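Local atomic coordinates of RNA-binding protein RO60 (Deinococcus radiodurans, PDB entry 2NVO), a protein that binds several small RNAs that accumulate during recovery from ultraviolet irradiation and contributes to the resistance of the bacterium to ultraviolet light. Residues Val76-Leu84 with Leu108-Asp118; Ala158-Leu169 with Pro193-Leu204. All coordinates share one frame; numbering follows the deposited sequence.

Interaction 1 of 2, residues Val76-Leu84 with Leu108-Asp118; sequences VQRDAALAL and LIAKTAPNAAD
Ile109 lies with its side chain over Val76, Ala80, Ala83 and Leu84, a knob in a four-residue hole. CG1, CG2 and CD1 each meet a different part of the hole. CG1 meets Val76 CG1 at 4.0 Å. CG2 faces the methyl of Ala80. CD1, at the end of the branch, lies 3.7 Å from Ala83 CB and 3.5 Å from Leu84 N. The torsions explain this reach: CG1 is anti to the carbonyl carbon (chi1 -56°) and chi2 is extended, which carries CD1 to the backbone of the facing helix. Next to this, Ala80 CB meets Ala113 CB at 3.6 Å, and such small side chains let the backbones come close.

The polar contact lies on the more exposed side, at Gln77 and Thr112. Gln77 bends at chi2 and turns its amide toward the backbone carbonyl of Thr112. Gln77 NE2 donates to Thr112 O at 2.8 Å, nearly straight (166°). The acceptor lies in the amide plane, but the donor stands above the carbonyl plane. A water accepts a second bond from NE2 and bonds weakly to Thr112 OG1. The other end of the amide, OE1, rests on Pro114 CG. Thr112 OG1 donates to Leu108 O, which also takes the Thr112 N-H from the opposite face. The carboxylate of Asp118 lies over Ala80 and Ala81, its OD1 3.7 Å from Ala81 CB.

Helices 80-93 and 100-112 run roughly antiparallel here; the axes of 80-84 and 108-112 approach to 10.3 Å, at 150° between their N-to-C directions. Helix 70-78 supplies Val76 and Gln77, and helix 116-129 backs Ile109 and Leu84 through Ala122 and Ala121.

Interaction 2 of 2, residues Ala158-Leu169 with Pro193-Leu204; sequences ANVYETADVDKL and PKTDDAARNAVL
The Arg200 guanidinium turns an edge to the carbonyl of Ala164, with Asp196 OD2 and Asp197 OD2 also at its edge. Thr195 CG2 lies over one face, off centre. A bend at chi3 (-55°) brings the group to this place. Arg200 NH1 donates to Ala164 O at 2.9 Å, almost straight, and weakly to Glu162 O. Ala164 O lies in the guanidinium plane, while NH1 stands above the carbonyl plane. Arg200 NE forms a salt bridge to the syn lone pair of Asp197 OD2 at 2.7 Å. Asp197 also caps its own helix through Arg200 N. Asp197, with a weaker salt bridge from Asp196 OD2 to NH2, holds the group beside these carbonyls, near the C-terminal end of helix 151-163.

Tyr161 meets the Pro193 ring obliquely, with its CB 3.7 Å from Pro193 CG. Glu162 OE2 accepts from Lys194 N at 2.9 Å with its anti lone pair, while Arg155 holds OE1 in a salt bridge. Farther along, Leu169 CD1 presses on Val203 CG1 at 3.5 Å, a tight contact, and also touches Leu204 CD2.

Helix 198-209 and the loop before it pack on helices 151-163 and 166-175 and the turn between them, consistent with the HEAT-like repeats of the TROVE horseshoe.

Interactions 1 and 2 follow one another along the chain in the same helical TROVE domain. Their centres are 28 Å apart. They share no helix, but helix 116-129 carries part of interaction 1 and packs beside 158-169 of interaction 2. Both are partly buried; in interaction 1 the aliphatic residues lie inside and Gln77 at the exposed side, whereas in interaction 2 Arg200 and Glu162 are in the middle of the contact. Interaction 1 is mainly a knob-into-hole fit of aliphatic side chains with one cross-segment hydrogen bond. Interaction 2 uses charged side chains: Arg200, held by aspartates of its own segment, donates to backbone carbonyls, and Glu162 accepts from a backbone N-H. Only interaction 2 lies in the region assigned to RNA binding by similarity.

Interaction 1 of 2, residues Val76-Leu84 with Leu108-Asp118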
loop_
_atom_site.group_PDB
_atom_site.type_symbol
_atom_site.label_atom_id
_atom_site.label_comp_id
_atom_site.label_asym_id
_atom_site.label_seq_id
_atom_site.Cartn_x
_atom_site.Cartn_y
_atom_site.Cartn_z
ATOM N N VAL A 76 8.744 23.522 -9.313
ATOM C CA VAL A 76 8.268 24.235 -8.138
ATOM C C VAL A 76 8.649 25.708 -8.210
ATOM O O VAL A 76 7.894 26.573 -7.770
ATOM C CB VAL A 76 8.808 23.619 -6.836
ATOM C CG1 VAL A 76 8.582 24.566 -5.664
ATOM C CG2 VAL A 76 8.140 22.275 -6.576
ATOM N N GLN A 77 9.819 25.992 -8.772
ATOM C CA GLN A 77 10.250 27.370 -8.969
ATOM C C GLN A 77 9.434 28.031 -10.070
ATOM O O GLN A 77 8.893 29.124 -9.889
ATOM C CB GLN A 77 11.734 27.425 -9.327
ATOM C CG GLN A 77 12.642 26.991 -8.205
ATOM C CD GLN A 77 12.421 27.803 -6.944
ATOM O OE1 GLN A 77 12.557 29.029 -6.946
ATOM N NE2 GLN A 77 12.082 27.121 -5.855
ATOM N N ARG A 78 9.342 27.339 -11.202
ATOM C CA ARG A 78 8.676 27.846 -12.395
ATOM C C ARG A 78 7.191 28.127 -12.166
ATOM O O ARG A 78 6.701 29.206 -12.500
ATOM C CB ARG A 78 8.854 26.860 -13.550
ATOM C CG ARG A 78 8.812 27.508 -14.920
ATOM C CD ARG A 78 8.766 26.473 -16.029
ATOM N NE ARG A 78 9.493 25.253 -15.684
ATOM C CZ ARG A 78 8.932 24.052 -15.612
ATOM N NH1 ARG A 78 9.662 22.995 -15.288
ATOM N NH2 ARG A 78 7.640 23.905 -15.869
ATOM N N ASP A 79 6.481 27.159 -11.594
ATOM C CA ASP A 79 5.042 27.292 -11.359
ATOM C C ASP A 79 4.602 26.538 -10.096
ATOM O O ASP A 79 3.976 25.476 -10.174
ATOM C CB ASP A 79 4.258 26.809 -12.586
ATOM C CG ASP A 79 2.759 27.092 -12.487
ATOM O OD1 ASP A 79 2.276 27.497 -11.404
ATOM O OD2 ASP A 79 2.057 26.899 -13.504
ATOM N N ALA A 80 4.929 27.102 -8.939
ATOM C CA ALA A 80 4.558 26.515 -7.656
ATOM C C ALA A 80 3.045 26.367 -7.509
ATOM O O ALA A 80 2.563 25.474 -6.806
ATOM C CB ALA A 80 5.124 27.340 -6.513
ATOM N N ALA A 81 2.292 27.238 -8.174
ATOM C CA ALA A 81 0.837 27.210 -8.061
ATOM C C ALA A 81 0.235 25.941 -8.660
ATOM O O ALA A 81 -0.684 25.351 -8.093
ATOM C CB ALA A 81 0.216 28.460 -8.693
ATOM N N LEU A 82 0.735 25.519 -9.814
ATOM C CA LEU A 82 0.192 24.316 -10.421
ATOM C C LEU A 82 0.766 23.081 -9.722
ATOM O O LEU A 82 0.070 22.084 -9.544
ATOM C CB LEU A 82 0.419 24.288 -11.940
ATOM C CG LEU A 82 1.361 23.276 -12.592
ATOM C CD1 LEU A 82 0.751 22.741 -13.865
ATOM C CD2 LEU A 82 2.717 23.884 -12.875
ATOM N N ALA A 83 2.029 23.164 -9.311
ATOM C CA ALA A 83 2.638 22.112 -8.505
ATOM C C ALA A 83 1.713 21.805 -7.338
ATOM O O ALA A 83 1.448 20.649 -7.026
ATOM C CB ALA A 83 4.005 22.548 -8.003
ATOM N N LEU A 84 1.194 22.861 -6.718
ATOM C CA LEU A 84 0.322 22.737 -5.558
ATOM C C LEU A 84 -1.058 22.194 -5.933
ATOM O O LEU A 84 -1.627 21.380 -5.206
ATOM C CB LEU A 84 0.160 24.100 -4.897
ATOM C CG LEU A 84 0.151 24.209 -3.371
ATOM C CD1 LEU A 84 -0.707 25.397 -2.946
ATOM C CD2 LEU A 84 -0.339 22.939 -2.707
ATOM N N LEU A 108 8.591 21.400 -0.464
ATOM C CA LEU A 108 9.370 22.191 -1.420
ATOM C C LEU A 108 8.670 23.506 -1.753
ATOM O O LEU A 108 9.287 24.570 -1.751
ATOM C CB LEU A 108 9.632 21.412 -2.717
ATOM C CG LEU A 108 10.618 20.246 -2.702
ATOM C CD1 LEU A 108 10.481 19.402 -3.973
ATOM C CD2 LEU A 108 12.046 20.757 -2.543
ATOM N N ILE A 109 7.383 23.419 -2.061
ATOM C CA ILE A 109 6.590 24.603 -2.344
ATOM C C ILE A 109 6.554 25.521 -1.116
ATOM O O ILE A 109 6.946 26.688 -1.183
ATOM C CB ILE A 109 5.156 24.229 -2.753
ATOM C CG1 ILE A 109 5.163 23.280 -3.956
ATOM C CG2 ILE A 109 4.344 25.491 -3.061
ATOM C CD1 ILE A 109 3.780 22.724 -4.294
ATOM N N ALA A 110 6.112 24.974 0.009
ATOM C CA ALA A 110 5.975 25.735 1.242
ATOM C C ALA A 110 7.269 26.432 1.644
ATOM O O ALA A 110 7.238 27.559 2.140
ATOM C CB ALA A 110 5.480 24.838 2.378
ATOM N N LYS A 111 8.400 25.769 1.422
ATOM C CA LYS A 111 9.675 26.270 1.926
ATOM C C LYS A 111 10.475 27.062 0.904
ATOM O O LYS A 111 11.243 27.938 1.277
ATOM C CB LYS A 111 10.546 25.133 2.466
ATOM C CG LYS A 111 9.944 24.361 3.631
ATOM C CD LYS A 111 9.825 25.196 4.889
ATOM C CE LYS A 111 11.184 25.658 5.392
ATOM N NZ LYS A 111 11.137 26.112 6.813
ATOM N N THR A 112 10.316 26.756 -0.379
ATOM C CA THR A 112 11.203 27.340 -1.380
ATOM C C THR A 112 10.529 27.947 -2.613
ATOM O O THR A 112 11.216 28.395 -3.534
ATOM C CB THR A 112 12.283 26.334 -1.841
ATOM O OG1 THR A 112 11.706 25.370 -2.730
ATOM C CG2 THR A 112 12.911 25.632 -0.643
ATOM N N ALA A 113 9.202 27.970 -2.647
ATOM C CA ALA A 113 8.518 28.623 -3.757
ATOM C C ALA A 113 8.844 30.117 -3.732
ATOM O O ALA A 113 8.818 30.737 -2.670
ATOM C CB ALA A 113 7.015 28.402 -3.673
ATOM N N PRO A 114 9.165 30.696 -4.902
ATOM C CA PRO A 114 9.550 32.112 -5.002
ATOM C C PRO A 114 8.508 33.074 -4.422
ATOM O O PRO A 114 8.875 34.079 -3.814
ATOM C CB PRO A 114 9.683 32.334 -6.511
ATOM C CG PRO A 114 9.949 30.978 -7.076
ATOM C CD PRO A 114 9.207 30.013 -6.208
ATOM N N ASN A 115 7.230 32.763 -4.598
ATOM C CA ASN A 115 6.165 33.658 -4.163
ATOM C C ASN A 115 5.640 33.368 -2.757
ATOM O O ASN A 115 5.627 32.223 -2.301
ATOM C CB ASN A 115 5.017 33.640 -5.170
ATOM C CG ASN A 115 5.482 33.917 -6.582
ATOM O OD1 ASN A 115 4.740 33.710 -7.540
ATOM N ND2 ASN A 115 6.718 34.382 -6.722
ATOM N N ALA A 116 5.198 34.420 -2.078
ATOM C CA ALA A 116 4.713 34.301 -0.714
ATOM C C ALA A 116 3.315 33.703 -0.681
ATOM O O ALA A 116 2.969 32.977 0.241
ATOM C CB ALA A 116 4.733 35.665 -0.022
ATOM N N ALA A 117 2.512 34.013 -1.690
ATOM C CA ALA A 117 1.157 33.482 -1.768
ATOM C C ALA A 117 1.176 31.968 -1.983
ATOM O O ALA A 117 0.277 31.254 -1.546
ATOM C CB ALA A 117 0.388 34.167 -2.889
ATOM N N ASP A 118 2.206 31.489 -2.673
ATOM C CA ASP A 118 2.349 30.061 -2.952
ATOM C C ASP A 118 2.876 29.303 -1.728
ATOM O O ASP A 118 2.307 28.292 -1.326
ATOM C CB ASP A 118 3.245 29.844 -4.173
ATOM C CG ASP A 118 2.554 30.214 -5.475
ATOM O OD1 ASP A 118 1.315 30.110 -5.541
ATOM O OD2 ASP A 118 3.245 30.598 -6.437
HETATM O O HOH W 1 12.376 24.020 -5.785
#

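Interaction 2 of 2, residues Ala158-Leu169 with Pro193-Leu204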
loop_
_atom_site.group_PDB
_atom_site.type_symbol
_atom_site.label_atom_id
_atom_site.label_comp_id
_atom_site.label_asym_id
_atom_site.label_seq_id
_atom_site.Cartn_x
_atom_site.Cartn_y
_atom_site.Cartn_z
ATOM N N ALA A 158 1.838 25.389 13.601
ATOM C CA ALA A 158 0.870 25.626 14.673
ATOM C C ALA A 158 -0.558 25.416 14.176
ATOM O O ALA A 158 -1.395 24.860 14.882
ATOM C CB ALA A 158 1.028 27.038 15.258
ATOM N N ASN A 159 -0.837 25.867 12.961
ATOM C CA ASN A 159 -2.180 25.732 12.401
ATOM C C ASN A 159 -2.615 24.268 12.316
ATOM O O ASN A 159 -3.793 23.941 12.487
ATOM C CB ASN A 159 -2.267 26.419 11.047
ATOM C CG ASN A 159 -3.662 26.372 10.453
ATOM O OD1 ASN A 159 -4.659 26.716 11.107
ATOM N ND2 ASN A 159 -3.741 25.941 9.207
ATOM N N VAL A 160 -1.650 23.379 12.095
ATOM C CA VAL A 160 -1.934 21.955 12.064
ATOM C C VAL A 160 -2.521 21.472 13.387
ATOM O O VAL A 160 -3.524 20.760 13.397
ATOM C CB VAL A 160 -0.675 21.121 11.704
ATOM C CG1 VAL A 160 -0.971 19.637 11.847
ATOM C CG2 VAL A 160 -0.240 21.434 10.295
ATOM N N TYR A 161 -1.905 21.865 14.500
ATOM C CA TYR A 161 -2.377 21.438 15.816
ATOM C C TYR A 161 -3.655 22.159 16.236
ATOM O O TYR A 161 -4.528 21.575 16.874
ATOM C CB TYR A 161 -1.293 21.653 16.869
ATOM C CG TYR A 161 -0.055 20.812 16.637
ATOM C CD1 TYR A 161 -0.041 19.458 16.957
ATOM C CD2 TYR A 161 1.096 21.376 16.103
ATOM C CE1 TYR A 161 1.106 18.682 16.750
ATOM C CE2 TYR A 161 2.233 20.620 15.888
ATOM C CZ TYR A 161 2.229 19.273 16.206
ATOM O OH TYR A 161 3.366 18.523 15.994
ATOM N N GLU A 162 -3.761 23.428 15.869
ATOM C CA GLU A 162 -4.921 24.233 16.257
ATOM C C GLU A 162 -6.189 23.830 15.502
ATOM O O GLU A 162 -7.308 24.157 15.922
ATOM C CB GLU A 162 -4.612 25.715 16.055
ATOM C CG GLU A 162 -3.590 26.245 17.049
ATOM C CD GLU A 162 -3.034 27.588 16.649
ATOM O OE1 GLU A 162 -3.395 28.062 15.553
ATOM O OE2 GLU A 162 -2.238 28.168 17.427
ATOM N N THR A 163 -6.011 23.115 14.396
ATOM C CA THR A 163 -7.132 22.685 13.559
ATOM C C THR A 163 -7.655 21.299 13.959
ATOM O O THR A 163 -8.766 20.909 13.601
ATOM C CB THR A 163 -6.723 22.673 12.073
ATOM O OG1 THR A 163 -6.476 24.012 11.637
ATOM C CG2 THR A 163 -7.808 22.061 11.207
ATOM N N ALA A 164 -6.854 20.561 14.717
ATOM C CA ALA A 164 -7.188 19.183 15.065
ATOM C C ALA A 164 -8.044 19.093 16.326
ATOM O O ALA A 164 -7.742 19.738 17.333
ATOM C CB ALA A 164 -5.904 18.361 15.243
ATOM N N ASP A 165 -9.086 18.265 16.288
ATOM C CA ASP A 165 -9.972 18.122 17.445
ATOM C C ASP A 165 -9.323 17.337 18.587
ATOM O O ASP A 165 -8.307 16.663 18.399
ATOM C CB ASP A 165 -11.356 17.565 17.043
ATOM C CG ASP A 165 -11.480 16.046 17.214
ATOM O OD1 ASP A 165 -10.496 15.308 16.996
ATOM O OD2 ASP A 165 -12.598 15.588 17.550
ATOM N N VAL A 166 -9.906 17.446 19.775
ATOM C CA VAL A 166 -9.315 16.879 20.981
ATOM C C VAL A 166 -9.099 15.356 20.866
ATOM O O VAL A 166 -8.228 14.786 21.535
ATOM C CB VAL A 166 -10.158 17.242 22.231
ATOM C CG1 VAL A 166 -11.583 16.689 22.105
ATOM C CG2 VAL A 166 -9.483 16.758 23.511
ATOM N N ASP A 167 -9.873 14.706 20.002
ATOM C CA ASP A 167 -9.754 13.261 19.807
ATOM C C ASP A 167 -8.567 12.905 18.904
ATOM O O ASP A 167 -7.837 11.950 19.175
ATOM C CB ASP A 167 -11.057 12.683 19.254
ATOM C CG ASP A 167 -12.258 13.008 20.139
ATOM O OD1 ASP A 167 -12.200 12.747 21.360
ATOM O OD2 ASP A 167 -13.255 13.534 19.610
ATOM N N LYS A 168 -8.371 13.673 17.836
ATOM C CA LYS A 168 -7.212 13.464 16.975
ATOM C C LYS A 168 -5.925 13.824 17.711
ATOM O O LYS A 168 -4.893 13.167 17.543
ATOM C CB LYS A 168 -7.306 14.272 15.684
ATOM C CG LYS A 168 -5.979 14.308 14.934
ATOM C CD LYS A 168 -5.984 15.250 13.738
ATOM C CE LYS A 168 -6.378 14.537 12.457
ATOM N NZ LYS A 168 -5.972 15.321 11.255
ATOM N N LEU A 169 -5.983 14.868 18.531
ATOM C CA LEU A 169 -4.804 15.274 19.279
ATOM C C LEU A 169 -4.397 14.194 20.272
ATOM O O LEU A 169 -3.208 13.873 20.402
ATOM C CB LEU A 169 -5.032 16.603 20.000
ATOM C CG LEU A 169 -4.997 17.862 19.132
ATOM C CD1 LEU A 169 -4.994 19.104 20.022
ATOM C CD2 LEU A 169 -3.787 17.864 18.193
ATOM N N PRO A 193 1.470 26.155 19.451
ATOM C CA PRO A 193 0.037 26.321 19.166
ATOM C C PRO A 193 -0.751 26.733 20.411
ATOM O O PRO A 193 -0.411 26.339 21.531
ATOM C CB PRO A 193 -0.416 24.918 18.735
ATOM C CG PRO A 193 0.836 24.094 18.604
ATOM C CD PRO A 193 1.887 24.744 19.443
ATOM N N LYS A 194 -1.810 27.507 20.214
ATOM C CA LYS A 194 -2.777 27.745 21.283
ATOM C C LYS A 194 -4.186 27.729 20.706
ATOM O O LYS A 194 -4.482 28.434 19.749
ATOM C CB LYS A 194 -2.523 29.068 21.993
ATOM C CG LYS A 194 -3.377 29.236 23.255
ATOM C CD LYS A 194 -3.295 30.653 23.807
ATOM C CE LYS A 194 -3.590 30.689 25.300
ATOM N NZ LYS A 194 -3.372 32.049 25.895
ATOM N N THR A 195 -5.041 26.897 21.280
ATOM C CA THR A 195 -6.419 26.802 20.828
ATOM C C THR A 195 -7.299 27.655 21.740
ATOM O O THR A 195 -6.843 28.155 22.756
ATOM C CB THR A 195 -6.909 25.359 20.870
ATOM O OG1 THR A 195 -7.048 24.938 22.236
ATOM C CG2 THR A 195 -5.916 24.447 20.157
ATOM N N ASP A 196 -8.560 27.812 21.366
ATOM C CA ASP A 196 -9.506 28.520 22.211
ATOM C C ASP A 196 -9.884 27.657 23.409
ATOM O O ASP A 196 -10.102 28.177 24.494
ATOM C CB ASP A 196 -10.763 28.908 21.419
ATOM C CG ASP A 196 -11.373 27.735 20.675
ATOM O OD1 ASP A 196 -12.603 27.715 20.493
ATOM O OD2 ASP A 196 -10.623 26.823 20.262
ATOM N N ASP A 197 -9.947 26.338 23.226
ATOM C CA ASP A 197 -10.487 25.484 24.282
ATOM C C ASP A 197 -9.433 24.821 25.159
ATOM O O ASP A 197 -8.403 24.326 24.674
ATOM C CB ASP A 197 -11.413 24.422 23.707
ATOM C CG ASP A 197 -10.682 23.451 22.838
ATOM O OD1 ASP A 197 -10.583 22.266 23.227
ATOM O OD2 ASP A 197 -10.181 23.890 21.781
ATOM N N ALA A 198 -9.724 24.798 26.454
ATOM C CA ALA A 198 -8.769 24.347 27.459
ATOM C C ALA A 198 -8.412 22.869 27.316
ATOM O O ALA A 198 -7.303 22.465 27.666
ATOM C CB ALA A 198 -9.297 24.628 28.854
ATOM N N ALA A 199 -9.358 22.076 26.821
ATOM C CA ALA A 199 -9.145 20.643 26.646
ATOM C C ALA A 199 -7.987 20.404 25.683
ATOM O O ALA A 199 -7.020 19.712 26.007
ATOM C CB ALA A 199 -10.411 19.970 26.137
ATOM N N ARG A 200 -8.079 21.000 24.502
ATOM C CA ARG A 200 -7.043 20.832 23.502
ATOM C C ARG A 200 -5.699 21.408 23.933
ATOM O O ARG A 200 -4.658 20.818 23.643
ATOM C CB ARG A 200 -7.487 21.395 22.161
ATOM C CG ARG A 200 -8.468 20.485 21.453
ATOM C CD ARG A 200 -8.641 20.915 20.025
ATOM N NE ARG A 200 -9.033 22.316 19.943
ATOM C CZ ARG A 200 -9.122 22.996 18.807
ATOM N NH1 ARG A 200 -8.853 22.394 17.656
ATOM N NH2 ARG A 200 -9.487 24.272 18.820
ATOM N N ASN A 201 -5.722 22.541 24.631
ATOM C CA ASN A 201 -4.490 23.126 25.155
ATOM C C ASN A 201 -3.857 22.197 26.180
ATOM O O ASN A 201 -2.635 22.143 26.320
ATOM C CB ASN A 201 -4.756 24.495 25.787
ATOM C CG ASN A 201 -4.945 25.589 24.752
ATOM O OD1 ASN A 201 -4.478 25.473 23.622
ATOM N ND2 ASN A 201 -5.632 26.661 25.136
ATOM N N ALA A 202 -4.713 21.482 26.903
ATOM C CA ALA A 202 -4.279 20.531 27.912
ATOM C C ALA A 202 -3.546 19.346 27.276
ATOM O O ALA A 202 -2.531 18.882 27.807
ATOM C CB ALA A 202 -5.471 20.052 28.738
ATOM N N VAL A 203 -4.051 18.865 26.140
ATOM C CA VAL A 203 -3.411 17.740 25.462
ATOM C C VAL A 203 -2.137 18.179 24.761
ATOM O O VAL A 203 -1.192 17.399 24.625
ATOM C CB VAL A 203 -4.342 17.030 24.449
ATOM C CG1 VAL A 203 -4.672 17.937 23.294
ATOM C CG2 VAL A 203 -3.676 15.762 23.918
ATOM N N LEU A 204 -2.112 19.432 24.317
ATOM C CA LEU A 204 -0.917 19.987 23.700
ATOM C C LEU A 204 0.163 20.088 24.767
ATOM O O LEU A 204 1.313 19.696 24.542
ATOM C CB LEU A 204 -1.217 21.352 23.072
ATOM C CG LEU A 204 -2.093 21.308 21.814
ATOM C CD1 LEU A 204 -2.387 22.704 21.272
ATOM C CD2 LEU A 204 -1.451 20.461 20.734
#